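Local structure of neutral ceramidase (Pseudomonas aeruginosa, 2ZWS) at residues H548-V562 and V574-W588. The protein hydrolyses the N-acyl bond of ceramides to give sphingosine and a free fatty acid, using zinc, and can also run the reaction in reverse to make ceramide. Numbering follows the deposited sequence. Where two conformers were deposited one is given.
Sequences HPKNDLRTEKTFLEV and VTVATDNDWDTQYRW. Unlike the reference sequence in segment 574-588: Val574 (reference Glu). With MG (magnesium ion), chain C.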
loop_
_atom_site.group_PDB
_atom_site.type_symbol
_atom_site.label_atom_id
_atom_site.label_comp_id
_atom_site.label_asym_id
_atom_site.label_seq_id
_atom_site.Cartn_x
_atom_site.Cartn_y
_atom_site.Cartn_z
ATOM N N HIS A 548 10.812 23.764 3.159
ATOM C CA HIS A 548 9.679 22.896 2.849
ATOM C C HIS A 548 10.081 21.520 2.266
ATOM O O HIS A 548 10.795 21.466 1.276
ATOM C CB HIS A 548 8.799 23.607 1.838
ATOM C CG HIS A 548 7.367 23.190 1.898
ATOM N ND1 HIS A 548 6.957 21.881 1.728
ATOM C CD2 HIS A 548 6.244 23.907 2.138
ATOM C CE1 HIS A 548 5.642 21.821 1.841
ATOM N NE2 HIS A 548 5.185 23.036 2.095
ATOM N N PRO A 549 9.606 20.406 2.869
ATOM C CA PRO A 549 9.955 19.081 2.318
ATOM C C PRO A 549 9.405 18.826 0.904
ATOM O O PRO A 549 9.881 17.895 0.246
ATOM C CB PRO A 549 9.352 18.090 3.346
ATOM C CG PRO A 549 8.367 18.831 4.069
ATOM C CD PRO A 549 8.776 20.284 4.084
ATOM N N LYS A 550 8.423 19.621 0.433
ATOM C CA LYS A 550 7.989 19.491 -0.988
ATOM C C LYS A 550 9.128 19.806 -1.952
ATOM O O LYS A 550 9.089 19.390 -3.117
ATOM C CB LYS A 550 6.808 20.401 -1.352
ATOM C CG LYS A 550 5.449 19.852 -1.017
ATOM C CD LYS A 550 4.329 20.871 -1.359
ATOM C CE LYS A 550 2.995 20.212 -1.135
ATOM N NZ LYS A 550 1.868 21.122 -1.442
ATOM N N ASN A 551 10.134 20.532 -1.478
ATOM C CA ASN A 551 11.265 20.895 -2.352
ATOM C C ASN A 551 12.091 19.686 -2.811
ATOM O O ASN A 551 12.627 19.697 -3.910
ATOM C CB ASN A 551 12.209 21.871 -1.655
ATOM C CG ASN A 551 11.608 23.242 -1.464
ATOM O OD1 ASN A 551 10.856 23.764 -2.319
ATOM N ND2 ASN A 551 11.915 23.840 -0.327
ATOM N N ASP A 552 12.186 18.655 -1.968
ATOM C CA ASP A 552 12.956 17.449 -2.283
ATOM C C ASP A 552 12.453 16.330 -1.364
ATOM O O ASP A 552 12.464 16.477 -0.148
ATOM C CB ASP A 552 14.456 17.696 -2.099
ATOM C CG ASP A 552 15.321 16.615 -2.731
ATOM O OD1 ASP A 552 15.084 15.407 -2.496
ATOM O OD2 ASP A 552 16.249 16.978 -3.497
ATOM N N LEU A 553 12.033 15.209 -1.943
ATOM C CA LEU A 553 11.508 14.069 -1.146
ATOM C C LEU A 553 12.574 13.333 -0.379
ATOM O O LEU A 553 12.278 12.482 0.475
ATOM C CB LEU A 553 10.838 13.066 -2.070
ATOM C CG LEU A 553 9.804 13.657 -3.007
ATOM C CD1 LEU A 553 9.142 12.562 -3.831
ATOM C CD2 LEU A 553 8.780 14.370 -2.240
ATOM N N ARG A 554 13.825 13.629 -0.726
ATOM C CA ARG A 554 14.975 12.966 -0.124
ATOM C C ARG A 554 14.892 11.432 -0.275
ATOM O O ARG A 554 15.141 10.669 0.651
ATOM C CB ARG A 554 15.185 13.429 1.325
ATOM C CG ARG A 554 15.404 14.953 1.380
ATOM C CD ARG A 554 16.146 15.422 2.609
ATOM N NE ARG A 554 17.544 14.984 2.636
ATOM C CZ ARG A 554 18.536 15.566 1.965
ATOM N NH1 ARG A 554 19.764 15.072 2.077
ATOM N NH2 ARG A 554 18.296 16.616 1.180
ATOM N N THR A 555 14.514 11.038 -1.487
ATOM C CA THR A 555 14.319 9.657 -1.875
ATOM C C THR A 555 15.647 8.892 -1.663
ATOM O O THR A 555 16.734 9.351 -2.126
ATOM C CB THR A 555 13.866 9.635 -3.335
ATOM O OG1 THR A 555 12.633 10.372 -3.487
ATOM C CG2 THR A 555 13.724 8.202 -3.872
ATOM N N GLU A 556 15.572 7.750 -0.970
ATOM C CA GLU A 556 16.730 6.900 -0.631
ATOM C C GLU A 556 17.701 7.587 0.321
ATOM O O GLU A 556 18.816 7.089 0.569
ATOM C CB GLU A 556 17.466 6.392 -1.881
ATOM C CG GLU A 556 16.571 5.588 -2.873
ATOM C CD GLU A 556 16.077 4.236 -2.335
ATOM O OE1 GLU A 556 16.665 3.657 -1.402
ATOM O OE2 GLU A 556 15.150 3.696 -2.935
ATOM N N LYS A 557 17.278 8.752 0.816
ATOM C CA LYS A 557 18.034 9.487 1.825
ATOM C C LYS A 557 17.173 9.752 3.062
ATOM O O LYS A 557 16.244 8.971 3.344
ATOM C CB LYS A 557 18.656 10.750 1.219
ATOM C CG LYS A 557 19.630 10.433 0.059
ATOM C CD LYS A 557 20.094 11.710 -0.638
ATOM C CE LYS A 557 21.294 12.322 0.077
ATOM N NZ LYS A 557 21.698 13.627 -0.532
ATOM N N THR A 558 17.452 10.820 3.812
ATOM C CA THR A 558 16.763 11.024 5.070
ATOM C C THR A 558 16.706 12.486 5.481
ATOM O O THR A 558 17.559 13.292 5.130
ATOM C CB THR A 558 17.444 10.183 6.208
ATOM O OG1 THR A 558 16.701 10.287 7.431
ATOM C CG2 THR A 558 18.924 10.590 6.403
ATOM N N PHE A 559 15.677 12.834 6.228
ATOM C CA PHE A 559 15.603 14.163 6.843
ATOM C C PHE A 559 16.343 14.241 8.161
ATOM O O PHE A 559 16.494 15.339 8.726
ATOM C CB PHE A 559 14.135 14.568 7.054
ATOM C CG PHE A 559 13.416 14.894 5.771
ATOM C CD1 PHE A 559 13.604 16.140 5.155
ATOM C CD2 PHE A 559 12.595 13.953 5.141
ATOM C CE1 PHE A 559 12.965 16.456 3.970
ATOM C CE2 PHE A 559 11.944 14.264 3.946
ATOM C CZ PHE A 559 12.146 15.518 3.340
ATOM N N LEU A 560 16.786 13.096 8.674
ATOM C CA LEU A 560 17.386 13.064 9.998
ATOM C C LEU A 560 18.286 11.855 10.164
ATOM O O LEU A 560 18.079 10.800 9.575
ATOM C CB LEU A 560 16.316 13.053 11.095
ATOM C CG LEU A 560 15.525 11.753 11.319
ATOM C CD1 LEU A 560 16.180 10.838 12.381
ATOM C CD2 LEU A 560 14.052 12.041 11.628
ATOM N N GLU A 561 19.265 12.022 11.031
ATOM C CA GLU A 561 20.149 10.937 11.432
ATOM C C GLU A 561 20.362 11.071 12.930
ATOM O O GLU A 561 20.560 12.188 13.421
ATOM C CB GLU A 561 21.486 11.043 10.692
ATOM C CG GLU A 561 21.433 10.536 9.247
ATOM C CD GLU A 561 22.710 10.803 8.440
ATOM O OE1 GLU A 561 23.612 11.536 8.923
ATOM O OE2 GLU A 561 22.786 10.284 7.301
ATOM N N VAL A 562 20.303 9.951 13.651
ATOM C CA VAL A 562 20.800 9.854 15.027
ATOM C C VAL A 562 22.184 9.261 14.912
ATOM O O VAL A 562 22.335 8.156 14.369
ATOM C CB VAL A 562 19.933 8.966 15.927
ATOM C CG1 VAL A 562 20.453 9.012 17.343
ATOM C CG2 VAL A 562 18.494 9.456 15.922
ATOM N N VAL A 574 28.809 6.991 13.737
ATOM C CA VAL A 574 28.033 5.904 13.128
ATOM C C VAL A 574 26.548 6.210 13.286
ATOM O O VAL A 574 26.060 6.444 14.393
ATOM C CB VAL A 574 28.356 4.514 13.744
ATOM C CG1 VAL A 574 27.325 3.452 13.298
ATOM C CG2 VAL A 574 29.768 4.069 13.377
ATOM N N THR A 575 25.832 6.202 12.169
ATOM C CA THR A 575 24.394 6.460 12.219
ATOM C C THR A 575 23.689 5.227 12.762
ATOM O O THR A 575 23.939 4.090 12.334
ATOM C CB THR A 575 23.795 6.993 10.867
ATOM O OG1 THR A 575 22.362 6.850 10.859
ATOM C CG2 THR A 575 24.378 6.283 9.663
ATOM N N VAL A 576 22.855 5.454 13.771
ATOM C CA VAL A 576 22.091 4.383 14.413
ATOM C C VAL A 576 20.586 4.478 14.145
ATOM O O VAL A 576 19.841 3.542 14.447
ATOM C CB VAL A 576 22.315 4.297 15.953
ATOM C CG1 VAL A 576 23.803 3.993 16.288
ATOM C CG2 VAL A 576 21.802 5.556 16.666
ATOM N N ALA A 577 20.140 5.600 13.586
ATOM C CA ALA A 577 18.730 5.724 13.196
ATOM C C ALA A 577 18.553 6.782 12.119
ATOM O O ALA A 577 19.298 7.763 12.060
ATOM C CB ALA A 577 17.861 6.019 14.402
ATOM N N THR A 578 17.557 6.552 11.265
ATOM C CA THR A 578 17.256 7.386 10.127
ATOM C C THR A 578 15.767 7.787 10.240
ATOM O O THR A 578 15.093 7.349 11.181
ATOM C CB THR A 578 17.618 6.554 8.865
ATOM O OG1 THR A 578 19.001 6.765 8.557
ATOM C CG2 THR A 578 16.783 6.891 7.687
ATOM N N ASP A 579 15.237 8.564 9.288
ATOM C CA ASP A 579 13.809 8.901 9.354
ATOM C C ASP A 579 12.886 7.699 9.091
ATOM O O ASP A 579 11.696 7.779 9.368
ATOM C CB ASP A 579 13.429 10.149 8.510
ATOM C CG ASP A 579 13.558 9.944 6.996
ATOM O OD1 ASP A 579 13.598 8.773 6.515
ATOM O OD2 ASP A 579 13.540 10.976 6.276
ATOM N N ASN A 580 13.433 6.597 8.578
ATOM C CA ASN A 580 12.633 5.413 8.343
ATOM C C ASN A 580 12.276 4.675 9.623
ATOM O O ASN A 580 11.280 3.945 9.668
ATOM C CB ASN A 580 13.345 4.432 7.426
ATOM C CG ASN A 580 12.454 3.302 7.008
ATOM O OD1 ASN A 580 11.322 3.520 6.561
ATOM N ND2 ASN A 580 12.951 2.076 7.159
ATOM N N ASP A 581 13.085 4.851 10.666
ATOM C CA ASP A 581 12.963 3.983 11.832
ATOM C C ASP A 581 11.725 4.278 12.697
ATOM O O ASP A 581 11.326 5.428 12.850
ATOM C CB ASP A 581 14.249 4.017 12.627
ATOM C CG ASP A 581 15.369 3.331 11.877
ATOM O OD1 ASP A 581 15.188 2.136 11.532
ATOM O OD2 ASP A 581 16.399 3.990 11.579
ATOM N N TRP A 582 11.143 3.232 13.281
ATOM C CA TRP A 582 10.002 3.387 14.185
ATOM C C TRP A 582 10.283 4.362 15.337
ATOM O O TRP A 582 9.381 5.106 15.729
ATOM C CB TRP A 582 9.628 2.017 14.777
ATOM C CG TRP A 582 8.498 2.076 15.719
ATOM C CD1 TRP A 582 8.579 2.112 17.083
ATOM C CD2 TRP A 582 7.105 2.104 15.388
ATOM N NE1 TRP A 582 7.314 2.171 17.618
ATOM C CE2 TRP A 582 6.395 2.157 16.608
ATOM C CE3 TRP A 582 6.387 2.081 14.182
ATOM C CZ2 TRP A 582 5.008 2.221 16.665
ATOM C CZ3 TRP A 582 4.970 2.126 14.242
ATOM C CH2 TRP A 582 4.311 2.200 15.480
ATOM N N ASP A 583 11.521 4.351 15.856
ATOM C CA ASP A 583 11.870 5.119 17.061
ATOM C C ASP A 583 12.042 6.611 16.787
ATOM O O ASP A 583 12.198 7.386 17.729
ATOM C CB ASP A 583 13.141 4.606 17.724
ATOM C CG ASP A 583 12.988 3.228 18.284
ATOM O OD1 ASP A 583 11.864 2.858 18.683
ATOM O OD2 ASP A 583 14.014 2.515 18.324
ATOM N N THR A 584 12.038 7.014 15.513
ATOM C CA THR A 584 12.229 8.443 15.157
ATOM C C THR A 584 10.981 9.041 14.510
ATOM O O THR A 584 10.197 8.326 13.874
ATOM C CB THR A 584 13.430 8.677 14.199
ATOM O OG1 THR A 584 13.169 8.014 12.952
ATOM C CG2 THR A 584 14.687 8.129 14.796
ATOM N N GLN A 585 10.798 10.355 14.707
ATOM C CA GLN A 585 9.783 11.100 13.977
ATOM C C GLN A 585 10.370 12.390 13.458
ATOM O O GLN A 585 11.248 12.970 14.085
ATOM C CB GLN A 585 8.579 11.390 14.874
ATOM C CG GLN A 585 7.917 10.096 15.403
ATOM C CD GLN A 585 6.642 10.303 16.243
ATOM O OE1 GLN A 585 6.070 9.333 16.741
ATOM N NE2 GLN A 585 6.212 11.524 16.414
ATOM N N TYR A 586 9.850 12.816 12.307
ATOM C CA TYR A 586 10.178 14.086 11.662
ATOM C C TYR A 586 8.877 14.830 11.452
ATOM O O TYR A 586 7.945 14.284 10.861
ATOM C CB TYR A 586 10.867 13.837 10.307
ATOM C CG TYR A 586 10.802 15.013 9.346
ATOM C CD1 TYR A 586 11.652 16.121 9.506
ATOM C CD2 TYR A 586 9.892 15.022 8.268
ATOM C CE1 TYR A 586 11.606 17.196 8.621
ATOM C CE2 TYR A 586 9.815 16.122 7.388
ATOM C CZ TYR A 586 10.696 17.192 7.564
ATOM O OH TYR A 586 10.602 18.259 6.689
ATOM N N ARG A 587 8.793 16.034 12.011
ATOM C CA ARG A 587 7.592 16.863 11.857
ATOM C C ARG A 587 7.981 18.212 11.293
ATOM O O ARG A 587 8.938 18.821 11.759
ATOM C CB ARG A 587 6.867 17.069 13.190
ATOM C CG ARG A 587 5.479 17.706 13.001
ATOM C CD ARG A 587 4.653 17.872 14.284
ATOM N NE ARG A 587 4.428 16.594 14.959
ATOM C CZ ARG A 587 3.448 15.727 14.689
ATOM N NH1 ARG A 587 2.532 15.972 13.748
ATOM N NH2 ARG A 587 3.390 14.598 15.379
ATOM N N TRP A 588 7.237 18.644 10.289
ATOM C CA TRP A 588 7.422 19.944 9.648
ATOM C C TRP A 588 6.248 20.853 9.966
ATOM O O TRP A 588 5.096 20.420 9.889
ATOM C CB TRP A 588 7.424 19.778 8.128
ATOM C CG TRP A 588 7.689 21.072 7.411
ATOM C CD1 TRP A 588 8.918 21.618 7.144
ATOM C CD2 TRP A 588 6.715 21.974 6.880
ATOM N NE1 TRP A 588 8.769 22.809 6.459
ATOM C CE2 TRP A 588 7.428 23.066 6.307
ATOM C CE3 TRP A 588 5.315 21.982 6.844
ATOM C CZ2 TRP A 588 6.779 24.138 5.676
ATOM C CZ3 TRP A 588 4.663 23.049 6.216
ATOM C CH2 TRP A 588 5.410 24.128 5.665
HETATM MG MG MG C . 10.989 7.503 11.874
HETATM O O HOH W 1 21.487 8.046 6.769
HETATM O O HOH W 2 11.001 9.857 10.930
#
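Two torsions bring Phe559 and Tyr586 face to face: Phe559 turns CG away from its carbonyl carbon (chi1 -71°), while Tyr586 sends its ring out opposite its backbone N (chi1 159°). The rings form an offset stack, centroids 4.5 Å apart and planes 9° from parallel, and Phe559 CB lies over the tyrosine face as a CH-pi donor. Arg554 CD covers the other face of Phe559, so a flat aromatic suits this layered site. Further along strand 584-591, Trp588 receives Pro549 of the loop, an apolar ring whose CD hydrogens suit an indole face; Pro549 CD lies 3.4 Å from the centroid of the Trp588 five-membered ring. The His548 ring meets the six-membered ring obliquely; His548 NE2 is held by Glu20.

Asp579 N donates to Thr558 OG1 (2.9 Å), and that hydroxyl donates to Leu560 O. Phe559 N reaches Asp579 OD2 at 2.8 Å from above the carboxylate plane, while OD1 forms a salt bridge with Arg39; a carboxylate serves both. Leu560 packs CD2 against Asp579 CB and CD1 against Thr584 CG2. Phe559, Leu560 and Val562 thus pack the sheet of hairpin strands 560-566 and 574-578 against that of 584-591, consistent with a C-terminal beta-sandwich.

In the hairpin, a classic beta bulge sets Val576 and Ala577 both opposite Val562. Val562 O takes a 2.8 Å bond from Val576 N and a weak one from Ala577 N, and the small Ala577 CB packs against Val562 CG2.

Thr584 carries on one CB a methyl for Leu560 and a hydroxyl for magnesium: OG1 and O bind the ion with Asp579 O, Asp581 O, His37 O and a water. OG1 also donates to Thr578 O. Metal binding probably makes that hydroxyl a stronger donor, coupling the ion to Thr578 and the turn that follows it.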